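Local coordinates for protein terminal oxygenase component of carbazole (Janthinobacterium sp., PDB 7BUG) that dioxygenates carbazole at its angular C9a and adjacent C1 positions, as the Rieske-type terminal oxygenase of a multicomponent dioxygenase, at residues A[188-202]-A[248-260]. Residues are numbered along the deposited sequence; the frame is centred on the assembly and turned at random.
Sequences KDSILVKDNDLALPL and VREGAYGEKIVAN
Leu200 and Ala252 pair their backbones in antiparallel fashion: Ala252 N gives Leu200 O a nearly straight bond of 2.8 Å (173°), and Leu200 N returns one to a lone pair of Ala252 O. Further along, Ala199 N bonds Lys256 O at 3.0 Å and Lys256 N reaches Asp197 O, so four main-chain bonds make this centre tight. Leu198 CD2 meets Val258 CG1 at 3.8 Å. Nearby, Lys256 NZ comes to Asn196 OD1 from above the amide plane (2.6 Å); Asn277 accepts from both residues. The polar other end lies beside the second subunit, whose Glu81 pairs with Lys188 NZ. Arg249 bends at chi2 (73°), laying one guanidinium face under Lys188 CG; Asp189 OD1 meets Arg249 NH1 at 2.7 Å in a salt bridge near the guanidinium plane, and Leu202 packs against Arg249 CG and Gly251. The loose, solvent side is where Asp197, C-prime residue of the Schellman motif ending helix 191-195, brings OD2 3.1 Å from Glu255 OE1, probably favouring a cation or proton; Asp197 and Tyr253 belong to a magnesium site seen for this protein, though none is bound to this chain here. Single beta bridges thus join two loops of the ring-hydroxylase catalytic domain, the Leu200 side chain about 4 Å from that of iron ligand His187.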
loop_
_atom_site.group_PDB
_atom_site.type_symbol
_atom_site.label_atom_id
_atom_site.label_comp_id
_atom_site.label_asym_id
_atom_site.label_seq_id
_atom_site.Cartn_x
_atom_site.Cartn_y
_atom_site.Cartn_z
ATOM N N LYS A 188 -22.003 -11.218 -25.466
ATOM C CA LYS A 188 -23.057 -11.010 -26.509
ATOM C C LYS A 188 -22.506 -10.160 -27.663
ATOM O O LYS A 188 -22.957 -10.369 -28.789
ATOM C CB LYS A 188 -24.326 -10.440 -25.877
ATOM C CG LYS A 188 -24.218 -9.020 -25.335
ATOM C CD LYS A 188 -25.384 -8.667 -24.451
ATOM C CE LYS A 188 -25.303 -7.255 -23.905
ATOM N NZ LYS A 188 -24.208 -7.113 -22.897
ATOM N N ASP A 189 -21.513 -9.322 -27.457
ATOM C CA ASP A 189 -20.938 -8.460 -28.526
ATOM C C ASP A 189 -19.576 -8.958 -28.984
ATOM O O ASP A 189 -18.880 -8.214 -29.716
ATOM C CB ASP A 189 -20.820 -6.999 -28.077
ATOM C CG ASP A 189 -22.140 -6.355 -27.696
ATOM O OD1 ASP A 189 -23.117 -6.677 -28.377
ATOM O OD2 ASP A 189 -22.168 -5.551 -26.721
ATOM N N SER A 190 -19.159 -10.186 -28.630
ATOM C CA SER A 190 -17.819 -10.678 -29.009
ATOM C C SER A 190 -17.690 -10.817 -30.530
ATOM O O SER A 190 -18.615 -11.316 -31.113
ATOM C CB SER A 190 -17.479 -12.006 -28.365
ATOM O OG SER A 190 -16.195 -12.422 -28.817
ATOM N N ILE A 191 -16.528 -10.467 -31.067
ATOM C CA ILE A 191 -16.133 -10.668 -32.491
ATOM C C ILE A 191 -16.278 -12.157 -32.813
ATOM O O ILE A 191 -16.720 -12.465 -33.938
ATOM C CB ILE A 191 -14.699 -10.155 -32.734
ATOM C CG1 ILE A 191 -14.295 -10.274 -34.206
ATOM C CG2 ILE A 191 -13.694 -10.871 -31.832
ATOM C CD1 ILE A 191 -14.925 -9.225 -35.107
ATOM N N LEU A 192 -15.959 -13.058 -31.854
ATOM C CA LEU A 192 -15.985 -14.527 -32.122
ATOM C C LEU A 192 -17.425 -14.925 -32.464
ATOM O O LEU A 192 -17.644 -15.673 -33.418
ATOM C CB LEU A 192 -15.458 -15.327 -30.914
ATOM C CG LEU A 192 -15.695 -16.842 -30.969
ATOM C CD1 LEU A 192 -14.838 -17.480 -32.037
ATOM C CD2 LEU A 192 -15.388 -17.512 -29.626
ATOM N N VAL A 193 -18.390 -14.443 -31.686
ATOM C CA VAL A 193 -19.822 -14.808 -31.815
ATOM C C VAL A 193 -20.286 -14.352 -33.223
ATOM O O VAL A 193 -20.988 -15.128 -33.906
ATOM C CB VAL A 193 -20.631 -14.185 -30.659
ATOM C CG1 VAL A 193 -22.122 -14.300 -30.868
ATOM C CG2 VAL A 193 -20.255 -14.783 -29.295
ATOM N N LYS A 194 -19.829 -13.188 -33.687
ATOM C CA LYS A 194 -20.233 -12.650 -35.023
ATOM C C LYS A 194 -19.483 -13.396 -36.134
ATOM O O LYS A 194 -20.135 -13.976 -36.987
ATOM C CB LYS A 194 -19.968 -11.143 -35.138
ATOM C CG LYS A 194 -20.273 -10.311 -33.898
ATOM C CD LYS A 194 -20.120 -8.809 -34.118
ATOM C CE LYS A 194 -20.357 -7.995 -32.859
ATOM N NZ LYS A 194 -21.783 -8.019 -32.451
ATOM N N ASP A 195 -18.154 -13.349 -36.133
ATOM C CA ASP A 195 -17.309 -13.861 -37.236
ATOM C C ASP A 195 -17.269 -15.388 -37.272
ATOM O O ASP A 195 -16.858 -15.898 -38.341
ATOM C CB ASP A 195 -15.887 -13.338 -37.165
ATOM C CG ASP A 195 -15.762 -11.859 -37.466
ATOM O OD1 ASP A 195 -16.807 -11.225 -37.675
ATOM O OD2 ASP A 195 -14.612 -11.362 -37.437
ATOM N N ASN A 196 -17.573 -16.097 -36.170
ATOM C CA ASN A 196 -17.630 -17.589 -36.204
ATOM C C ASN A 196 -19.075 -18.059 -36.095
ATOM O O ASN A 196 -19.286 -19.261 -36.000
ATOM C CB ASN A 196 -16.758 -18.291 -35.146
ATOM C CG ASN A 196 -16.430 -19.710 -35.559
ATOM O OD1 ASN A 196 -16.149 -19.943 -36.747
ATOM N ND2 ASN A 196 -16.439 -20.643 -34.601
ATOM N N ASP A 197 -20.052 -17.152 -36.132
ATOM C CA ASP A 197 -21.449 -17.543 -36.412
ATOM C C ASP A 197 -22.027 -18.395 -35.279
ATOM O O ASP A 197 -22.858 -19.276 -35.574
ATOM C CB ASP A 197 -21.495 -18.335 -37.722
ATOM C CG ASP A 197 -22.690 -17.966 -38.561
ATOM O OD1 ASP A 197 -22.837 -16.763 -38.807
ATOM O OD2 ASP A 197 -23.473 -18.879 -38.914
ATOM N N LEU A 198 -21.663 -18.130 -34.018
ATOM C CA LEU A 198 -22.095 -19.003 -32.895
ATOM C C LEU A 198 -23.551 -18.732 -32.520
ATOM O O LEU A 198 -23.949 -17.568 -32.438
ATOM C CB LEU A 198 -21.199 -18.750 -31.677
ATOM C CG LEU A 198 -19.702 -18.924 -31.897
ATOM C CD1 LEU A 198 -18.927 -18.698 -30.598
ATOM C CD2 LEU A 198 -19.400 -20.315 -32.438
ATOM N N ALA A 199 -24.303 -19.776 -32.226
ATOM C CA ALA A 199 -25.511 -19.677 -31.387
ATOM C C ALA A 199 -25.028 -19.299 -29.987
ATOM O O ALA A 199 -24.286 -20.080 -29.362
ATOM C CB ALA A 199 -26.268 -20.973 -31.360
ATOM N N LEU A 200 -25.341 -18.107 -29.516
ATOM C CA LEU A 200 -25.028 -17.780 -28.102
ATOM C C LEU A 200 -26.256 -17.105 -27.533
ATOM O O LEU A 200 -26.554 -15.973 -27.912
ATOM C CB LEU A 200 -23.807 -16.861 -28.030
ATOM C CG LEU A 200 -23.248 -16.668 -26.617
ATOM C CD1 LEU A 200 -22.468 -17.915 -26.191
ATOM C CD2 LEU A 200 -22.375 -15.417 -26.518
ATOM N N PRO A 201 -26.993 -17.768 -26.627
ATOM C CA PRO A 201 -28.098 -17.112 -25.938
ATOM C C PRO A 201 -27.569 -16.112 -24.898
ATOM O O PRO A 201 -26.379 -16.138 -24.623
ATOM C CB PRO A 201 -28.828 -18.214 -25.173
ATOM C CG PRO A 201 -27.879 -19.409 -25.162
ATOM C CD PRO A 201 -26.810 -19.166 -26.207
ATOM N N LEU A 202 -28.441 -15.216 -24.440
ATOM C CA LEU A 202 -28.160 -14.272 -23.332
ATOM C C LEU A 202 -28.029 -15.057 -22.035
ATOM O O LEU A 202 -27.293 -14.580 -21.136
ATOM C CB LEU A 202 -29.297 -13.256 -23.211
ATOM C CG LEU A 202 -29.521 -12.406 -24.456
ATOM C CD1 LEU A 202 -30.631 -11.417 -24.198
ATOM C CD2 LEU A 202 -28.243 -11.713 -24.915
ATOM N N VAL A 248 -35.345 -5.597 -25.670
ATOM C CA VAL A 248 -34.261 -4.570 -25.637
ATOM C C VAL A 248 -32.957 -5.167 -26.182
ATOM O O VAL A 248 -32.065 -4.400 -26.625
ATOM C CB VAL A 248 -34.107 -4.028 -24.205
ATOM C CG1 VAL A 248 -35.348 -3.254 -23.787
ATOM C CG2 VAL A 248 -33.836 -5.128 -23.177
ATOM N N ARG A 249 -32.842 -6.498 -26.212
ATOM C CA ARG A 249 -31.584 -7.145 -26.651
ATOM C C ARG A 249 -31.893 -8.541 -27.184
ATOM O O ARG A 249 -32.753 -9.256 -26.619
ATOM C CB ARG A 249 -30.573 -7.176 -25.496
ATOM C CG ARG A 249 -29.252 -7.850 -25.844
ATOM C CD ARG A 249 -28.352 -7.044 -26.755
ATOM N NE ARG A 249 -27.513 -7.937 -27.538
ATOM C CZ ARG A 249 -26.300 -7.640 -27.984
ATOM N NH1 ARG A 249 -25.714 -6.499 -27.657
ATOM N NH2 ARG A 249 -25.642 -8.529 -28.705
ATOM N N GLU A 250 -31.176 -8.923 -28.225
ATOM C CA GLU A 250 -31.269 -10.287 -28.798
ATOM C C GLU A 250 -29.934 -10.997 -28.593
ATOM O O GLU A 250 -28.890 -10.319 -28.645
ATOM C CB GLU A 250 -31.699 -10.177 -30.257
ATOM C CG GLU A 250 -33.073 -9.538 -30.352
ATOM C CD GLU A 250 -33.600 -9.330 -31.754
ATOM O OE1 GLU A 250 -34.389 -10.193 -32.213
ATOM O OE2 GLU A 250 -33.231 -8.301 -32.373
ATOM N N GLY A 251 -30.001 -12.312 -28.368
ATOM C CA GLY A 251 -28.846 -13.222 -28.369
ATOM C C GLY A 251 -28.293 -13.368 -29.770
ATOM O O GLY A 251 -28.827 -12.712 -30.702
ATOM N N ALA A 252 -27.286 -14.225 -29.931
ATOM C CA ALA A 252 -26.521 -14.375 -31.181
ATOM C C ALA A 252 -27.170 -15.464 -32.032
ATOM O O ALA A 252 -27.092 -16.663 -31.651
ATOM C CB ALA A 252 -25.082 -14.685 -30.884
ATOM N N TYR A 253 -27.800 -15.048 -33.131
ATOM C CA TYR A 253 -28.554 -15.935 -34.051
ATOM C C TYR A 253 -27.580 -16.383 -35.155
ATOM O O TYR A 253 -27.502 -15.743 -36.229
ATOM C CB TYR A 253 -29.826 -15.218 -34.517
ATOM C CG TYR A 253 -30.994 -15.235 -33.554
ATOM C CD1 TYR A 253 -31.673 -16.409 -33.258
ATOM C CD2 TYR A 253 -31.470 -14.061 -32.989
ATOM C CE1 TYR A 253 -32.757 -16.424 -32.393
ATOM C CE2 TYR A 253 -32.560 -14.054 -32.132
ATOM C CZ TYR A 253 -33.207 -15.240 -31.832
ATOM O OH TYR A 253 -34.287 -15.227 -30.992
ATOM N N GLY A 254 -26.803 -17.422 -34.833
ATOM C CA GLY A 254 -25.842 -18.112 -35.713
ATOM C C GLY A 254 -26.141 -19.603 -35.771
ATOM O O GLY A 254 -27.055 -20.057 -35.059
ATOM N N GLU A 255 -25.402 -20.348 -36.591
ATOM C CA GLU A 255 -25.709 -21.765 -36.921
ATOM C C GLU A 255 -24.878 -22.720 -36.049
ATOM O O GLU A 255 -25.412 -23.809 -35.757
ATOM C CB GLU A 255 -25.534 -21.975 -38.430
ATOM C CG GLU A 255 -26.705 -21.404 -39.223
ATOM C CD GLU A 255 -26.436 -20.930 -40.647
ATOM O OE1 GLU A 255 -25.361 -20.336 -40.896
ATOM O OE2 GLU A 255 -27.320 -21.141 -41.510
ATOM N N LYS A 256 -23.657 -22.329 -35.643
ATOM C CA LYS A 256 -22.638 -23.218 -35.009
ATOM C C LYS A 256 -23.037 -23.433 -33.552
ATOM O O LYS A 256 -23.038 -22.451 -32.804
ATOM C CB LYS A 256 -21.216 -22.661 -35.077
ATOM C CG LYS A 256 -20.409 -23.091 -36.286
ATOM C CD LYS A 256 -19.324 -22.162 -36.676
ATOM C CE LYS A 256 -18.470 -22.709 -37.783
ATOM N NZ LYS A 256 -17.288 -21.870 -38.020
ATOM N N ILE A 257 -23.450 -24.648 -33.220
ATOM C CA ILE A 257 -23.744 -25.085 -31.828
ATOM C C ILE A 257 -22.416 -25.390 -31.131
ATOM O O ILE A 257 -21.653 -26.215 -31.652
ATOM C CB ILE A 257 -24.701 -26.284 -31.792
ATOM C CG1 ILE A 257 -26.020 -25.971 -32.511
ATOM C CG2 ILE A 257 -24.933 -26.733 -30.355
ATOM C CD1 ILE A 257 -26.994 -27.126 -32.497
ATOM N N VAL A 258 -22.138 -24.708 -30.019
ATOM C CA VAL A 258 -20.899 -24.920 -29.211
ATOM C C VAL A 258 -21.302 -25.090 -27.742
ATOM O O VAL A 258 -22.477 -24.870 -27.370
ATOM C CB VAL A 258 -19.862 -23.788 -29.389
ATOM C CG1 VAL A 258 -19.314 -23.740 -30.799
ATOM C CG2 VAL A 258 -20.422 -22.446 -28.958
ATOM N N ALA A 259 -20.346 -25.537 -26.926
ATOM C CA ALA A 259 -20.463 -25.584 -25.461
ATOM C C ALA A 259 -21.632 -26.455 -24.997
ATOM O O ALA A 259 -22.262 -26.072 -24.016
ATOM C CB ALA A 259 -20.562 -24.190 -24.926
ATOM N N ASN A 260 -21.867 -27.602 -25.634
ATOM C CA ASN A 260 -22.852 -28.621 -25.189
ATOM C C ASN A 260 -22.427 -29.215 -23.848
ATOM O O ASN A 260 -23.303 -29.514 -23.060
ATOM C CB ASN A 260 -22.961 -29.780 -26.171
ATOM C CG ASN A 260 -23.314 -29.287 -27.551
ATOM O OD1 ASN A 260 -22.497 -28.651 -28.199
ATOM N ND2 ASN A 260 -24.542 -29.519 -27.976
#